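Local atomic coordinates of penicillin-binding protein 2 (Pbp2) (Helicobacter pylori, PDB entry 5LP5), a protein that probably cross-links peptidoglycan peptides as a penicillin-sensitive transpeptidase during cell-wall synthesis, and forms a complex with the rod-shape protein MreC. Residues Asn155-Ala159 against Leu235-Lys241. Residues are numbered along the deposited sequence; the frame is centred on the assembly and turned at random.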
ATOM      1  N   ASN A 155       7.366   3.889  10.514  1.00 39.30           N
ATOM      2  CA  ASN A 155       8.204   4.503  11.548  1.00 37.71           C
ATOM      3  C   ASN A 155       8.318   6.021  11.457  1.00 37.23           C
ATOM      4  O   ASN A 155       9.101   6.629  12.171  1.00 40.66           O
ATOM      5  CB  ASN A 155       9.583   3.864  11.537  1.00 36.94           C
ATOM      6  CG  ASN A 155       9.511   2.384  11.734  1.00 34.92           C
ATOM      7  OD1 ASN A 155       9.680   1.888  12.838  1.00 37.55           O
ATOM      8  ND2 ASN A 155       9.231   1.676  10.676  1.00 36.46           N
ATOM      9  N   ASN A 156       7.524   6.628  10.592  1.00 35.87           N
ATOM     10  CA  ASN A 156       7.502   8.076  10.441  1.00 34.90           C
ATOM     11  C   ASN A 156       8.807   8.730  10.000  1.00 33.32           C
ATOM     12  O   ASN A 156       9.084   8.772   8.799  1.00 34.30           O
ATOM     13  CB  ASN A 156       6.945   8.724  11.704  1.00 34.80           C
ATOM     14  CG  ASN A 156       5.471   8.449  11.863  1.00 34.92           C
ATOM     15  OD1 ASN A 156       4.638   8.950  11.111  1.00 37.43           O
ATOM     16  ND2 ASN A 156       5.152   7.599  12.797  1.00 34.28           N
ATOM     17  N   ALA A 157       9.586   9.245  10.948  1.00 32.53           N
ATOM     18  CA  ALA A 157      10.809   9.995  10.629  1.00 34.77           C
ATOM     19  C   ALA A 157      12.070   9.161  10.790  1.00 35.27           C
ATOM     20  O   ALA A 157      13.186   9.672  10.711  1.00 33.64           O
ATOM     21  CB  ALA A 157      10.911  11.260  11.473  1.00 36.11           C
ATOM     22  N   LEU A 158      11.896   7.866  10.998  1.00 38.12           N
ATOM     23  CA  LEU A 158      13.028   6.975  11.062  1.00 40.28           C
ATOM     24  C   LEU A 158      13.645   6.869   9.682  1.00 39.97           C
ATOM     25  O   LEU A 158      12.963   6.507   8.732  1.00 42.50           O
ATOM     26  CB  LEU A 158      12.608   5.594  11.554  1.00 40.20           C
ATOM     27  CG  LEU A 158      13.792   4.662  11.787  1.00 41.76           C
ATOM     28  CD1 LEU A 158      14.567   5.107  13.017  1.00 42.42           C
ATOM     29  CD2 LEU A 158      13.305   3.232  11.938  1.00 44.10           C
ATOM     30  N   ALA A 159      14.929   7.202   9.587  1.00 40.30           N
ATOM     31  CA  ALA A 159      15.709   7.031   8.354  1.00 39.16           C
ATOM     32  C   ALA A 159      15.094   7.797   7.205  1.00 35.75           C
ATOM     33  O   ALA A 159      15.259   7.439   6.041  1.00 34.56           O
ATOM     34  CB  ALA A 159      15.830   5.555   7.992  1.00 39.72           C
ATOM     35  N   LEU A 235      19.879  -1.612   6.423  1.00 26.99           N
ATOM     36  CA  LEU A 235      19.649  -1.010   7.731  1.00 27.14           C
ATOM     37  C   LEU A 235      19.166  -2.022   8.768  1.00 26.29           C
ATOM     38  O   LEU A 235      18.493  -2.977   8.423  1.00 26.80           O
ATOM     39  CB  LEU A 235      18.605   0.104   7.628  1.00 27.06           C
ATOM     40  CG  LEU A 235      18.912   1.339   6.801  1.00 26.27           C
ATOM     41  CD1 LEU A 235      17.686   2.239   6.846  1.00 26.93           C
ATOM     42  CD2 LEU A 235      20.121   2.066   7.331  1.00 26.13           C
ATOM     43  N   ASP A 236      19.490  -1.797  10.034  1.00 26.10           N
ATOM     44  CA  ASP A 236      18.847  -2.502  11.126  1.00 26.85           C
ATOM     45  C   ASP A 236      18.025  -1.508  11.912  1.00 28.23           C
ATOM     46  O   ASP A 236      18.549  -0.567  12.463  1.00 29.39           O
ATOM     47  CB  ASP A 236      19.877  -3.155  12.039  1.00 27.52           C
ATOM     48  CG  ASP A 236      19.238  -4.010  13.160  1.00 27.76           C
ATOM     49  OD1 ASP A 236      18.078  -3.729  13.561  1.00 29.05           O
ATOM     50  OD2 ASP A 236      19.913  -4.946  13.657  1.00 26.15           O
ATOM     51  N   LYS A 237      16.731  -1.742  11.969  1.00 31.39           N
ATOM     52  CA  LYS A 237      15.776  -0.826  12.601  1.00 35.70           C
ATOM     53  C   LYS A 237      16.104  -0.515  14.066  1.00 34.98           C
ATOM     54  O   LYS A 237      15.846   0.590  14.547  1.00 33.10           O
ATOM     55  CB  LYS A 237      14.361  -1.418  12.483  1.00 39.37           C
ATOM     56  CG  LYS A 237      13.283  -0.636  13.180  1.00 42.35           C
ATOM     57  CD  LYS A 237      11.974  -1.414  13.158  1.00 46.79           C
ATOM     58  CE  LYS A 237      10.958  -0.713  14.042  1.00 51.49           C
ATOM     59  NZ  LYS A 237       9.557  -1.172  13.848  1.00 55.07           N
ATOM     60  N   ARG A 238      16.672  -1.479  14.778  1.00 34.90           N
ATOM     61  CA  ARG A 238      17.025  -1.260  16.179  1.00 35.84           C
ATOM     62  C   ARG A 238      18.203  -0.298  16.268  1.00 37.22           C
ATOM     63  O   ARG A 238      18.176   0.672  17.022  1.00 36.92           O
ATOM     64  CB  ARG A 238      17.367  -2.576  16.856  1.00 35.31           C
ATOM     65  CG  ARG A 238      16.172  -3.514  16.991  1.00 34.94           C
ATOM     66  CD  ARG A 238      16.596  -4.965  17.211  1.00 33.16           C
ATOM     67  NE  ARG A 238      17.329  -5.474  16.061  1.00 31.20           N
ATOM     68  CZ  ARG A 238      17.972  -6.637  16.023  1.00 31.16           C
ATOM     69  NH1 ARG A 238      17.966  -7.446  17.074  1.00 31.58           N
ATOM     70  NH2 ARG A 238      18.627  -6.998  14.929  1.00 30.90           N
ATOM     71  N   LEU A 239      19.232  -0.571  15.473  1.00 37.40           N
ATOM     72  CA  LEU A 239      20.422   0.270  15.438  1.00 36.64           C
ATOM     73  C   LEU A 239      20.120   1.717  15.056  1.00 36.79           C
ATOM     74  O   LEU A 239      20.751   2.622  15.590  1.00 38.90           O
ATOM     75  CB  LEU A 239      21.449  -0.307  14.476  1.00 35.42           C
ATOM     76  CG  LEU A 239      22.100  -1.629  14.871  1.00 35.60           C
ATOM     77  CD1 LEU A 239      23.091  -2.053  13.792  1.00 35.65           C
ATOM     78  CD2 LEU A 239      22.801  -1.539  16.213  1.00 35.54           C
ATOM     79  N   GLN A 240      19.171   1.937  14.142  1.00 35.46           N
ATOM     80  CA  GLN A 240      18.766   3.301  13.766  1.00 35.60           C
ATOM     81  C   GLN A 240      17.998   3.994  14.877  1.00 38.42           C
ATOM     82  O   GLN A 240      18.133   5.201  15.074  1.00 41.36           O
ATOM     83  CB  GLN A 240      17.919   3.327  12.498  1.00 33.89           C
ATOM     84  CG  GLN A 240      18.723   3.486  11.201  1.00 33.98           C
ATOM     85  CD  GLN A 240      18.890   4.915  10.703  1.00 33.32           C
ATOM     86  OE1 GLN A 240      19.806   5.169   9.944  1.00 34.17           O
ATOM     87  NE2 GLN A 240      18.001   5.832  11.087  1.00 32.96           N
ATOM     88  N   LYS A 241      17.185   3.248  15.610  1.00 39.69           N
ATOM     89  CA  LYS A 241      16.481   3.861  16.727  1.00 41.83           C
ATOM     90  C   LYS A 241      17.473   4.301  17.790  1.00 42.99           C
ATOM     91  O   LYS A 241      17.274   5.345  18.421  1.00 45.60           O
ATOM     92  CB  LYS A 241      15.411   2.937  17.301  1.00 44.11           C
ATOM     93  CG  LYS A 241      14.157   2.917  16.455  1.00 44.77           C
ATOM     94  CD  LYS A 241      13.001   2.231  17.134  1.00 47.82           C
ATOM     95  CE  LYS A 241      11.819   2.185  16.184  1.00 52.95           C
ATOM     96  NZ  LYS A 241      10.664   1.465  16.783  1.00 58.04           N
TER
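L235 opens the contact from just before helix 237-246. Its CD1 lies 4.0 Å from the CB of A159, a small residue that leaves room for the leucine and itself sits at the N-cap of helix 160-163. D236 makes no contact with 155-159 and is the N-cap of helix 237-246: OD1 accepts from R238 N at 2.9 Å, satisfying an amide that the first turn leaves without a backbone partner. K237, with every chi angle in the t well, reaches N155 and L158 along its length; its CG packs 4.1 Å from L158 CD2, and CE, its last methylene, lies 3.1 Å from N155 OD1. R238, pointing away from the loop, folds back so that its NH2 forms a 2.7 Å salt bridge with D236 OD2, a carboxylate oxygen also hydrogen-bonded to Y587 OH. L158 reaches the helix with its apolar branches, CD1 lying 3.8 Å from Q240 CB and 4.1 Å from K241 CG. Q240, buried, spends its polar end on A267 N of strand 264-270 through OE1, while NE2 lies 3.8 Å from A159 CB. K241 borders the exposed side, its aliphatic stem covering L158. The loop presents L158 from the end of a type II' beta turn, N155 to L158, closed by L158 N to N155 O at 3.3 Å. The contact is largely one of aliphatic side chains and joins the N-terminal PBP dimerisation region to the helix leading into the penicillin-binding transpeptidase fold, which packs beside that fold's five-stranded antiparallel sheet.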